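Local coordinates for leucyl aminopeptidase (Trypanosoma brucei brucei, PDB 5NTD), which probably cleaves N-terminal residues, leucine among them, from peptides as a hexameric M17 aminopeptidase with two manganese ions in a site that binds bestatin, at residues 44-49 with 101-106; 200-205 with 323-328; 380-385 with 481-486. One frame throughout, in Å; residues are numbered along the deposited sequence.

In the fold
The three contacts represent three packing modes: strand beside strand, helix against helix, and loop on helix. Contact 1 lies in the sheet of the N-terminal domain, contact 3 in the catalytic domain, and their centres are 51 Å apart on opposite sides of the chain's centre. Contact 2 is 28 Å from contact 1 and 27 Å from contact 3, centre to centre; its nearest atoms stay about 16 Å and 12 Å from theirs. Contacts 2 and 3 use helices that begin just after manganese ligands: helix 314-328 follows Asp312, and helix 374-387 follows Glu373. Both contacts engage later turns of these helices, and contact 1 belongs to the other domain.

Contact 1: residues 44-49 with 101-106; sequences SGLAVL and RVVVGE
Leu46 lays its CD1 methyl over the backbone of the neighbouring strand, 3.5 Å from Arg101 O, and against the CG2 methyl of Val103, the two side chains crossing obliquely. This is a parallel strand pair in the mixed sheet of the M17 N-terminal domain, which belongs to the macro-domain clan, with Leu46 through Leu49 set opposite Arg101 through Val104 in unbroken register. The general rule of parallel pairing is visible here: each bonded residue of one strand reaches two residues of the other. Ala47 N donates to Arg101 O and Ala47 O accepts from Val103 N, both at 2.9 Å. Leu49 repeats the pattern two residues on, its N bonding Val103 O and its O taking Gly105 N. Leu46, Val48 and Val103 share a face with the aliphatic start of Arg101, while Ala47, Leu49, Val102 and Val104 occupy the other, where helix 69-77 covers Val102 and Val104. CG of Arg101 lies anti to the backbone N (chi1 -175°) and the chain then bends at chi2; beyond the bend the guanidinium leaves the pair for a salt bridge with Glu133 and a hydrogen bond to Gly85 O of the second subunit. At the start of the strand pair, Arg101 N donates to Gly45 O over 2.8 Å, the donor tilted 28° from the carbonyl plane.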
ATOM      1  N   SER G  44      23.567 -10.523 -49.180  1.00 34.80           N
ATOM      2  CA  SER G  44      22.090 -10.468 -49.254  1.00 34.20           C
ATOM      3  C   SER G  44      21.619  -9.097 -49.671  1.00 33.09           C
ATOM      4  O   SER G  44      22.429  -8.196 -49.885  1.00 32.23           O
ATOM      5  CB  SER G  44      21.437 -10.847 -47.893  1.00 34.77           C
ATOM      6  OG  SER G  44      21.544  -9.810 -46.920  1.00 34.58           O
ATOM      7  N   GLY G  45      20.295  -8.916 -49.644  1.00 33.03           N
ATOM      8  CA  GLY G  45      19.658  -7.606 -49.936  1.00 31.20           C
ATOM      9  C   GLY G  45      19.677  -6.544 -48.854  1.00 32.05           C
ATOM     10  O   GLY G  45      19.108  -5.450 -49.009  1.00 30.88           O
ATOM     11  N   LEU G  46      20.395  -6.826 -47.774  1.00 32.64           N
ATOM     12  CA  LEU G  46      20.576  -5.830 -46.716  1.00 33.86           C
ATOM     13  C   LEU G  46      22.038  -5.699 -46.354  1.00 33.82           C
ATOM     14  O   LEU G  46      22.733  -6.688 -46.158  1.00 34.49           O
ATOM     15  CB  LEU G  46      19.772  -6.233 -45.475  1.00 34.01           C
ATOM     16  CG  LEU G  46      19.892  -5.304 -44.283  1.00 34.75           C
ATOM     17  CD1 LEU G  46      19.303  -3.919 -44.549  1.00 34.73           C
ATOM     18  CD2 LEU G  46      19.208  -5.942 -43.069  1.00 35.55           C
ATOM     19  N   ALA G  47      22.482  -4.466 -46.229  1.00 32.34           N
ATOM     20  CA  ALA G  47      23.818  -4.195 -45.689  1.00 32.02           C
ATOM     21  C   ALA G  47      23.737  -3.101 -44.665  1.00 31.25           C
ATOM     22  O   ALA G  47      22.974  -2.128 -44.829  1.00 31.47           O
ATOM     23  CB  ALA G  47      24.782  -3.780 -46.795  1.00 33.23           C
ATOM     24  N   VAL G  48      24.564  -3.235 -43.637  1.00 30.32           N
ATOM     25  CA  VAL G  48      24.579  -2.274 -42.525  1.00 29.18           C
ATOM     26  C   VAL G  48      25.952  -1.632 -42.445  1.00 29.08           C
ATOM     27  O   VAL G  48      26.965  -2.319 -42.524  1.00 31.03           O
ATOM     28  CB  VAL G  48      24.209  -2.958 -41.202  1.00 30.40           C
ATOM     29  CG1 VAL G  48      24.043  -1.934 -40.078  1.00 30.44           C
ATOM     30  CG2 VAL G  48      22.943  -3.785 -41.348  1.00 31.24           C
ATOM     31  N   LEU G  49      25.962  -0.333 -42.258  1.00 28.08           N
ATOM     32  CA  LEU G  49      27.176   0.397 -42.061  1.00 29.09           C
ATOM     33  C   LEU G  49      27.114   1.215 -40.777  1.00 29.18           C
ATOM     34  O   LEU G  49      26.309   2.148 -40.672  1.00 28.55           O
ATOM     35  CB  LEU G  49      27.416   1.352 -43.246  1.00 31.08           C
ATOM     36  CG  LEU G  49      28.636   2.296 -43.132  1.00 31.26           C
ATOM     37  CD1 LEU G  49      29.937   1.514 -43.040  1.00 30.90           C
ATOM     38  CD2 LEU G  49      28.678   3.265 -44.306  1.00 31.64           C
ATOM     39  N   ARG G 101      19.135  -2.767 -49.691  1.00 30.05           N
ATOM     40  CA  ARG G 101      18.873  -1.716 -48.697  1.00 29.18           C
ATOM     41  C   ARG G 101      20.155  -1.557 -47.906  1.00 28.42           C
ATOM     42  O   ARG G 101      20.687  -2.534 -47.393  1.00 29.15           O
ATOM     43  CB  ARG G 101      17.715  -2.078 -47.772  1.00 27.44           C
ATOM     44  CG  ARG G 101      17.322  -0.991 -46.790  1.00 27.66           C
ATOM     45  CD  ARG G 101      16.765   0.258 -47.461  1.00 28.23           C
ATOM     46  NE  ARG G 101      15.925   1.052 -46.579  1.00 29.60           N
ATOM     47  CZ  ARG G 101      15.274   2.166 -46.924  1.00 31.42           C
ATOM     48  NH1 ARG G 101      15.372   2.677 -48.135  1.00 31.41           N
ATOM     49  NH2 ARG G 101      14.514   2.785 -46.032  1.00 33.26           N
ATOM     50  N   VAL G 102      20.614  -0.328 -47.814  1.00 27.36           N
ATOM     51  CA  VAL G 102      21.799   0.009 -47.030  1.00 27.51           C
ATOM     52  C   VAL G 102      21.383   0.880 -45.865  1.00 27.54           C
ATOM     53  O   VAL G 102      20.833   1.954 -46.074  1.00 26.91           O
ATOM     54  CB  VAL G 102      22.862   0.788 -47.847  1.00 27.66           C
ATOM     55  CG1 VAL G 102      24.053   1.160 -46.976  1.00 27.49           C
ATOM     56  CG2 VAL G 102      23.345  -0.056 -49.006  1.00 28.51           C
ATOM     57  N   VAL G 103      21.635   0.385 -44.654  1.00 27.87           N
ATOM     58  CA  VAL G 103      21.245   1.109 -43.425  1.00 28.40           C
ATOM     59  C   VAL G 103      22.462   1.630 -42.746  1.00 28.21           C
ATOM     60  O   VAL G 103      23.331   0.877 -42.341  1.00 29.52           O
ATOM     61  CB  VAL G 103      20.478   0.229 -42.423  1.00 29.53           C
ATOM     62  CG1 VAL G 103      20.070   1.033 -41.194  1.00 29.11           C
ATOM     63  CG2 VAL G 103      19.237  -0.357 -43.085  1.00 29.49           C
ATOM     64  N   VAL G 104      22.528   2.943 -42.683  1.00 28.96           N
ATOM     65  CA  VAL G 104      23.654   3.635 -42.031  1.00 29.24           C
ATOM     66  C   VAL G 104      23.251   3.933 -40.564  1.00 29.15           C
ATOM     67  O   VAL G 104      22.122   4.365 -40.318  1.00 28.11           O
ATOM     68  CB  VAL G 104      23.987   4.953 -42.727  1.00 29.28           C
ATOM     69  CG1 VAL G 104      25.078   5.692 -41.998  1.00 29.54           C
ATOM     70  CG2 VAL G 104      24.413   4.697 -44.154  1.00 30.88           C
ATOM     71  N   GLY G 105      24.193   3.730 -39.650  1.00 26.38           N
ATOM     72  CA  GLY G 105      24.006   4.064 -38.237  1.00 27.34           C
ATOM     73  C   GLY G 105      25.166   4.820 -37.666  1.00 27.22           C
ATOM     74  O   GLY G 105      26.302   4.424 -37.846  1.00 29.62           O
ATOM     75  N   GLU G 106      24.864   5.920 -37.001  1.00 28.35           N
ATOM     76  CA  GLU G 106      25.885   6.804 -36.428  1.00 29.92           C
ATOM     77  C   GLU G 106      26.058   6.528 -34.930  1.00 29.62           C
ATOM     78  O   GLU G 106      25.155   6.740 -34.124  1.00 28.56           O
ATOM     79  CB  GLU G 106      25.592   8.304 -36.677  1.00 31.05           C
ATOM     80  CG  GLU G 106      26.734   9.233 -36.261  1.00 31.99           C
ATOM     81  CD  GLU G 106      26.404  10.709 -36.443  1.00 34.46           C
ATOM     82  OE1 GLU G 106      25.895  11.080 -37.514  1.00 36.41           O
ATOM     83  OE2 GLU G 106      26.652  11.509 -35.494  1.00 36.44           O
TER

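Contact 2: residues 200-205 with 323-328; sequences EAVATS and FLTAVR
Ser205 and Thr325 meet through their hydroxyls, the one direct hydrogen bond between these two helical segments: Ser205 OG and Thr325 OG1 are 2.6 Å apart, and either may be the donor. Thr325 OG1 stands beside its own backbone N (chi1 -64°), a setting in which it can also bond Cys321 O one turn earlier. Ser205 OG also lies within bonding distance of that carbonyl; the two hydroxyls have two hydrogens between them, so the three bonds of this triangle cannot all be made at once.

A water extends this polar group. It donates to Ala201 O at 2.7 Å and to Ser205 OG, and it accepts from Arg328 NH1 at 2.8 Å, lying in the plane of the guanidinium at its edge. The water thus joins a backbone carbonyl and a hydroxyl of one helix to a charged side chain of the other. The arginine chain runs extended from CG to NE, which carries its head across to the partner helix.

Van der Waals contact is lighter. The CG2 methyl of Thr204 lies 3.5 Å from Arg328 NH1, the two side chains crossing at about a right angle. Thr204 OG1 turns back to its own helix and bonds Glu200 O over 2.6 Å, from the face of the carbonyl opposite to Thr204 N. Val202 CG2 approaches Thr325 CG2 at 4.4 Å. Leu324 offers its CB to Ser205 OG and packs farther out on helix 222-236.

The axes of the two short segments run nearly antiparallel, at 159°, and come within 9.4 Å. The arrangement is an antiparallel helix pair with small and hydroxyl-bearing residues at its centre; it sets helix 196-214 against helix 314-328, whose other side packs on strands 268-274 and 334-344 of the catalytic domain sheet.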
ATOM      1  N   GLU G 200      34.317 -15.477 -32.563  1.00 32.41           N
ATOM      2  CA  GLU G 200      33.125 -16.364 -32.606  1.00 35.23           C
ATOM      3  C   GLU G 200      32.846 -17.043 -31.270  1.00 32.85           C
ATOM      4  O   GLU G 200      31.702 -17.122 -30.836  1.00 36.57           O
ATOM      5  CB  GLU G 200      33.238 -17.457 -33.652  1.00 37.30           C
ATOM      6  CG  GLU G 200      32.892 -16.979 -35.040  1.00 38.28           C
ATOM      7  CD  GLU G 200      32.892 -18.100 -36.050  1.00 40.47           C
ATOM      8  OE1 GLU G 200      32.567 -19.264 -35.692  1.00 42.74           O
ATOM      9  OE2 GLU G 200      33.194 -17.809 -37.221  1.00 44.75           O
ATOM     10  N   ALA G 201      33.891 -17.500 -30.630  1.00 32.07           N
ATOM     11  CA  ALA G 201      33.756 -18.152 -29.307  1.00 31.95           C
ATOM     12  C   ALA G 201      33.159 -17.185 -28.263  1.00 32.12           C
ATOM     13  O   ALA G 201      32.271 -17.550 -27.481  1.00 31.93           O
ATOM     14  CB  ALA G 201      35.070 -18.681 -28.814  1.00 31.13           C
ATOM     15  N   VAL G 202      33.617 -15.949 -28.306  1.00 30.85           N
ATOM     16  CA  VAL G 202      33.081 -14.870 -27.418  1.00 31.96           C
ATOM     17  C   VAL G 202      31.600 -14.600 -27.700  1.00 30.61           C
ATOM     18  O   VAL G 202      30.778 -14.560 -26.806  1.00 29.05           O
ATOM     19  CB  VAL G 202      33.876 -13.553 -27.574  1.00 31.72           C
ATOM     20  CG1 VAL G 202      33.212 -12.398 -26.843  1.00 31.20           C
ATOM     21  CG2 VAL G 202      35.275 -13.753 -27.035  1.00 33.33           C
ATOM     22  N   ALA G 203      31.309 -14.413 -28.974  1.00 31.21           N
ATOM     23  CA  ALA G 203      29.929 -14.155 -29.406  1.00 30.49           C
ATOM     24  C   ALA G 203      29.023 -15.311 -29.040  1.00 30.25           C
ATOM     25  O   ALA G 203      27.884 -15.130 -28.590  1.00 30.22           O
ATOM     26  CB  ALA G 203      29.862 -13.919 -30.884  1.00 31.46           C
ATOM     27  N   THR G 204      29.551 -16.511 -29.192  1.00 29.02           N
ATOM     28  CA  THR G 204      28.795 -17.730 -28.823  1.00 28.46           C
ATOM     29  C   THR G 204      28.433 -17.716 -27.328  1.00 27.91           C
ATOM     30  O   THR G 204      27.308 -18.052 -26.950  1.00 28.74           O
ATOM     31  CB  THR G 204      29.595 -19.001 -29.180  1.00 28.23           C
ATOM     32  OG1 THR G 204      29.864 -18.962 -30.584  1.00 28.81           O
ATOM     33  CG2 THR G 204      28.807 -20.286 -28.844  1.00 28.03           C
ATOM     34  N   SER G 205      29.405 -17.364 -26.492  1.00 25.98           N
ATOM     35  CA  SER G 205      29.190 -17.329 -25.040  1.00 25.93           C
ATOM     36  C   SER G 205      28.195 -16.221 -24.635  1.00 26.80           C
ATOM     37  O   SER G 205      27.370 -16.415 -23.764  1.00 26.29           O
ATOM     38  CB  SER G 205      30.489 -17.169 -24.291  1.00 26.11           C
ATOM     39  OG  SER G 205      31.083 -18.447 -24.065  1.00 26.70           O
ATOM     40  N   PHE G 323      33.521 -19.141 -18.208  1.00 27.42           N
ATOM     41  CA  PHE G 323      34.251 -20.402 -18.050  1.00 27.74           C
ATOM     42  C   PHE G 323      34.375 -21.118 -19.401  1.00 28.83           C
ATOM     43  O   PHE G 323      35.451 -21.576 -19.768  1.00 28.44           O
ATOM     44  CB  PHE G 323      33.576 -21.288 -17.048  1.00 27.27           C
ATOM     45  CG  PHE G 323      34.258 -22.603 -16.832  1.00 28.20           C
ATOM     46  CD1 PHE G 323      35.203 -22.752 -15.840  1.00 29.39           C
ATOM     47  CD2 PHE G 323      33.873 -23.719 -17.547  1.00 29.41           C
ATOM     48  CE1 PHE G 323      35.775 -23.992 -15.574  1.00 30.33           C
ATOM     49  CE2 PHE G 323      34.441 -24.962 -17.300  1.00 30.34           C
ATOM     50  CZ  PHE G 323      35.392 -25.098 -16.310  1.00 30.48           C
ATOM     51  N   LEU G 324      33.267 -21.260 -20.113  1.00 29.58           N
ATOM     52  CA  LEU G 324      33.278 -21.962 -21.427  1.00 29.32           C
ATOM     53  C   LEU G 324      34.227 -21.279 -22.393  1.00 31.16           C
ATOM     54  O   LEU G 324      34.996 -21.941 -23.094  1.00 32.42           O
ATOM     55  CB  LEU G 324      31.911 -22.040 -22.076  1.00 30.07           C
ATOM     56  CG  LEU G 324      30.902 -22.963 -21.388  1.00 30.36           C
ATOM     57  CD1 LEU G 324      29.611 -22.967 -22.199  1.00 30.11           C
ATOM     58  CD2 LEU G 324      31.440 -24.380 -21.213  1.00 31.63           C
ATOM     59  N   THR G 325      34.204 -19.952 -22.411  1.00 30.21           N
ATOM     60  CA  THR G 325      35.089 -19.222 -23.300  1.00 29.89           C
ATOM     61  C   THR G 325      36.544 -19.499 -22.958  1.00 30.57           C
ATOM     62  O   THR G 325      37.373 -19.716 -23.840  1.00 33.22           O
ATOM     63  CB  THR G 325      34.835 -17.730 -23.235  1.00 29.56           C
ATOM     64  OG1 THR G 325      33.513 -17.505 -23.725  1.00 29.29           O
ATOM     65  CG2 THR G 325      35.829 -16.972 -24.135  1.00 29.79           C
ATOM     66  N   ALA G 326      36.858 -19.472 -21.675  1.00 30.13           N
ATOM     67  CA  ALA G 326      38.217 -19.741 -21.213  1.00 28.98           C
ATOM     68  C   ALA G 326      38.675 -21.142 -21.667  1.00 30.51           C
ATOM     69  O   ALA G 326      39.847 -21.315 -22.039  1.00 29.59           O
ATOM     70  CB  ALA G 326      38.327 -19.632 -19.711  1.00 29.14           C
ATOM     71  N   VAL G 327      37.764 -22.122 -21.601  1.00 29.22           N
ATOM     72  CA  VAL G 327      38.101 -23.503 -22.008  1.00 29.52           C
ATOM     73  C   VAL G 327      38.290 -23.564 -23.522  1.00 30.78           C
ATOM     74  O   VAL G 327      39.282 -24.086 -24.038  1.00 31.33           O
ATOM     75  CB  VAL G 327      37.042 -24.514 -21.605  1.00 28.84           C
ATOM     76  CG1 VAL G 327      37.347 -25.884 -22.210  1.00 28.41           C
ATOM     77  CG2 VAL G 327      36.986 -24.616 -20.090  1.00 29.23           C
ATOM     78  N   ARG G 328      37.347 -22.990 -24.228  1.00 31.07           N
ATOM     79  CA  ARG G 328      37.395 -23.012 -25.695  1.00 31.73           C
ATOM     80  C   ARG G 328      38.617 -22.274 -26.270  1.00 34.17           C
ATOM     81  O   ARG G 328      39.210 -22.752 -27.234  1.00 36.35           O
ATOM     82  CB  ARG G 328      36.126 -22.452 -26.316  1.00 30.07           C
ATOM     83  CG  ARG G 328      35.013 -23.455 -26.312  1.00 29.09           C
ATOM     84  CD  ARG G 328      33.697 -22.823 -26.699  1.00 29.15           C
ATOM     85  NE  ARG G 328      32.740 -23.834 -27.150  1.00 29.45           N
ATOM     86  CZ  ARG G 328      31.416 -23.647 -27.265  1.00 29.35           C
ATOM     87  NH1 ARG G 328      30.856 -22.456 -26.977  1.00 29.03           N
ATOM     88  NH2 ARG G 328      30.654 -24.652 -27.673  1.00 27.60           N
TER
HETATM   89  O   HOH W   1      32.146 -20.015 -26.392  1.00 43.49           O

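Contact 3: residues 380-385 with 481-486; sequences DGVFHA and THLSPK
In the catalytic domain of this M17-family enzyme, helix 374-387 starts right after the manganese ligand Glu373, and a later turn of it, through Val382 and Phe383, is packed by the irregular loop around His482, Leu483 and Ser484 that leads from helix 471-480 to strand 490-495. Phe383 carries the largest share. His482 O lies in the plane of its ring, at the edge, 3.2 Å from CD1 and 3.1 Å from CB, so the partially negative carbonyl oxygen probably faces weakly positive C-H groups. Farther round the rim, Phe383 CE1 rests 4.0 Å from Ser484 CB.

Val382 supplies the apolar part: its CB sits 3.9 Å from Leu483 CD2. CG2 of this valine lies between the backbone N and the carbonyl carbon and touches both Leu483 CD2 and His482 O. The ring of His482 bonds through ND1 to Ser361, outside this pair.

The loop is also fastened just beyond the segment of the helix, where Ser484 N bonds Thr386 OG1 and Ser484 OG bonds Asn387 OD1. Within the loop that serine makes an ST turn, its OG accepting from Lys486 N at 3.1 Å.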
ATOM      1  N   ASP G 380      27.419 -20.239   0.734  1.00 29.69           N
ATOM      2  CA  ASP G 380      27.821 -21.644   0.596  1.00 30.02           C
ATOM      3  C   ASP G 380      28.766 -21.837  -0.614  1.00 30.10           C
ATOM      4  O   ASP G 380      29.718 -22.577  -0.552  1.00 31.19           O
ATOM      5  CB  ASP G 380      26.604 -22.550   0.486  1.00 29.16           C
ATOM      6  CG  ASP G 380      26.061 -22.953   1.852  1.00 28.97           C
ATOM      7  OD1 ASP G 380      26.722 -22.670   2.881  1.00 28.52           O
ATOM      8  OD2 ASP G 380      24.997 -23.610   1.899  1.00 28.24           O
ATOM      9  N   GLY G 381      28.460 -21.147  -1.698  1.00 29.37           N
ATOM     10  CA  GLY G 381      29.273 -21.170  -2.929  1.00 27.75           C
ATOM     11  C   GLY G 381      30.708 -20.713  -2.718  1.00 27.71           C
ATOM     12  O   GLY G 381      31.634 -21.401  -3.090  1.00 27.98           O
ATOM     13  N   VAL G 382      30.884 -19.576  -2.083  1.00 27.26           N
ATOM     14  CA  VAL G 382      32.243 -19.022  -1.869  1.00 27.38           C
ATOM     15  C   VAL G 382      33.017 -19.798  -0.815  1.00 28.01           C
ATOM     16  O   VAL G 382      34.229 -19.941  -0.911  1.00 28.86           O
ATOM     17  CB  VAL G 382      32.281 -17.517  -1.532  1.00 26.87           C
ATOM     18  CG1 VAL G 382      31.630 -16.717  -2.640  1.00 26.21           C
ATOM     19  CG2 VAL G 382      31.631 -17.213  -0.193  1.00 28.43           C
ATOM     20  N   PHE G 383      32.316 -20.330   0.178  1.00 28.55           N
ATOM     21  CA  PHE G 383      32.990 -21.209   1.163  1.00 29.21           C
ATOM     22  C   PHE G 383      33.465 -22.494   0.471  1.00 29.84           C
ATOM     23  O   PHE G 383      34.598 -22.919   0.663  1.00 28.45           O
ATOM     24  CB  PHE G 383      32.156 -21.605   2.347  1.00 28.55           C
ATOM     25  CG  PHE G 383      32.960 -22.315   3.402  1.00 29.20           C
ATOM     26  CD1 PHE G 383      33.735 -21.592   4.318  1.00 30.44           C
ATOM     27  CD2 PHE G 383      33.004 -23.705   3.454  1.00 29.24           C
ATOM     28  CE1 PHE G 383      34.500 -22.254   5.307  1.00 30.31           C
ATOM     29  CE2 PHE G 383      33.756 -24.357   4.428  1.00 28.98           C
ATOM     30  CZ  PHE G 383      34.510 -23.635   5.345  1.00 28.97           C
ATOM     31  N   HIS G 384      32.597 -23.049  -0.340  1.00 29.34           N
ATOM     32  CA  HIS G 384      32.963 -24.220  -1.109  1.00 31.02           C
ATOM     33  C   HIS G 384      34.236 -23.964  -1.959  1.00 31.19           C
ATOM     34  O   HIS G 384      35.185 -24.749  -1.961  1.00 30.17           O
ATOM     35  CB  HIS G 384      31.840 -24.612  -2.047  1.00 32.27           C
ATOM     36  CG  HIS G 384      32.134 -25.848  -2.838  1.00 34.05           C
ATOM     37  ND1 HIS G 384      32.064 -27.113  -2.288  1.00 34.91           N
ATOM     38  CD2 HIS G 384      32.499 -26.015  -4.136  1.00 34.43           C
ATOM     39  CE1 HIS G 384      32.351 -28.006  -3.224  1.00 35.25           C
ATOM     40  NE2 HIS G 384      32.622 -27.365  -4.349  1.00 34.73           N
ATOM     41  N   ALA G 385      34.229 -22.855  -2.676  1.00 29.98           N
ATOM     42  CA  ALA G 385      35.345 -22.506  -3.572  1.00 30.15           C
ATOM     43  C   ALA G 385      36.633 -22.281  -2.795  1.00 29.37           C
ATOM     44  O   ALA G 385      37.700 -22.670  -3.255  1.00 31.37           O
ATOM     45  CB  ALA G 385      35.033 -21.277  -4.408  1.00 29.19           C
ATOM     46  N   THR G 481      31.566 -12.929   4.797  1.00 27.67           N
ATOM     47  CA  THR G 481      31.625 -13.577   6.116  1.00 27.32           C
ATOM     48  C   THR G 481      31.730 -15.102   5.988  1.00 28.06           C
ATOM     49  O   THR G 481      32.090 -15.770   6.944  1.00 27.80           O
ATOM     50  CB  THR G 481      30.422 -13.262   7.020  1.00 26.54           C
ATOM     51  OG1 THR G 481      29.231 -13.876   6.494  1.00 26.12           O
ATOM     52  CG2 THR G 481      30.233 -11.750   7.179  1.00 27.27           C
ATOM     53  N   HIS G 482      31.408 -15.619   4.818  1.00 27.90           N
ATOM     54  CA  HIS G 482      31.471 -17.075   4.566  1.00 29.38           C
ATOM     55  C   HIS G 482      32.673 -17.544   3.726  1.00 29.74           C
ATOM     56  O   HIS G 482      32.770 -18.690   3.330  1.00 29.60           O
ATOM     57  CB  HIS G 482      30.174 -17.524   3.959  1.00 29.77           C
ATOM     58  CG  HIS G 482      29.021 -17.177   4.825  1.00 31.88           C
ATOM     59  ND1 HIS G 482      28.799 -17.784   6.050  1.00 31.47           N
ATOM     60  CD2 HIS G 482      28.090 -16.204   4.708  1.00 33.37           C
ATOM     61  CE1 HIS G 482      27.748 -17.234   6.620  1.00 32.45           C
ATOM     62  NE2 HIS G 482      27.293 -16.279   5.826  1.00 33.30           N
ATOM     63  N   LEU G 483      33.597 -16.631   3.481  1.00 30.29           N
ATOM     64  CA  LEU G 483      34.892 -16.984   2.869  1.00 30.22           C
ATOM     65  C   LEU G 483      35.675 -17.805   3.875  1.00 31.66           C
ATOM     66  O   LEU G 483      35.638 -17.533   5.075  1.00 32.21           O
ATOM     67  CB  LEU G 483      35.708 -15.744   2.504  1.00 29.12           C
ATOM     68  CG  LEU G 483      35.134 -14.929   1.333  1.00 28.43           C
ATOM     69  CD1 LEU G 483      35.736 -13.558   1.264  1.00 26.84           C
ATOM     70  CD2 LEU G 483      35.330 -15.681   0.021  1.00 29.18           C
ATOM     71  N   SER G 484      36.345 -18.836   3.389  1.00 33.47           N
ATOM     72  CA  SER G 484      37.223 -19.651   4.268  1.00 35.44           C
ATOM     73  C   SER G 484      38.357 -18.812   4.832  1.00 35.27           C
ATOM     74  O   SER G 484      38.872 -17.952   4.136  1.00 36.69           O
ATOM     75  CB  SER G 484      37.823 -20.817   3.500  1.00 37.46           C
ATOM     76  OG  SER G 484      38.702 -21.580   4.329  1.00 35.77           O
ATOM     77  N   PRO G 485      38.746 -19.053   6.094  1.00 36.98           N
ATOM     78  CA  PRO G 485      39.974 -18.456   6.636  1.00 39.08           C
ATOM     79  C   PRO G 485      41.259 -18.832   5.859  1.00 41.35           C
ATOM     80  O   PRO G 485      42.213 -18.080   5.853  1.00 43.22           O
ATOM     81  CB  PRO G 485      40.050 -19.036   8.042  1.00 39.09           C
ATOM     82  CG  PRO G 485      38.670 -19.459   8.375  1.00 37.43           C
ATOM     83  CD  PRO G 485      38.040 -19.865   7.093  1.00 36.22           C
ATOM     84  N   LYS G 486      41.229 -19.967   5.174  1.00 41.61           N
ATOM     85  CA  LYS G 486      42.336 -20.393   4.279  1.00 41.60           C
ATOM     86  C   LYS G 486      42.568 -19.427   3.114  1.00 43.63           C
ATOM     87  O   LYS G 486      43.614 -19.450   2.471  1.00 42.25           O
ATOM     88  CB  LYS G 486      42.049 -21.737   3.631  1.00 42.45           C
ATOM     89  CG  LYS G 486      41.962 -22.908   4.566  1.00 44.64           C
ATOM     90  CD  LYS G 486      41.660 -24.139   3.706  1.00 46.52           C
ATOM     91  CE  LYS G 486      41.339 -25.375   4.528  1.00 50.75           C
ATOM     92  NZ  LYS G 486      40.849 -26.468   3.641  1.00 56.27           N
TER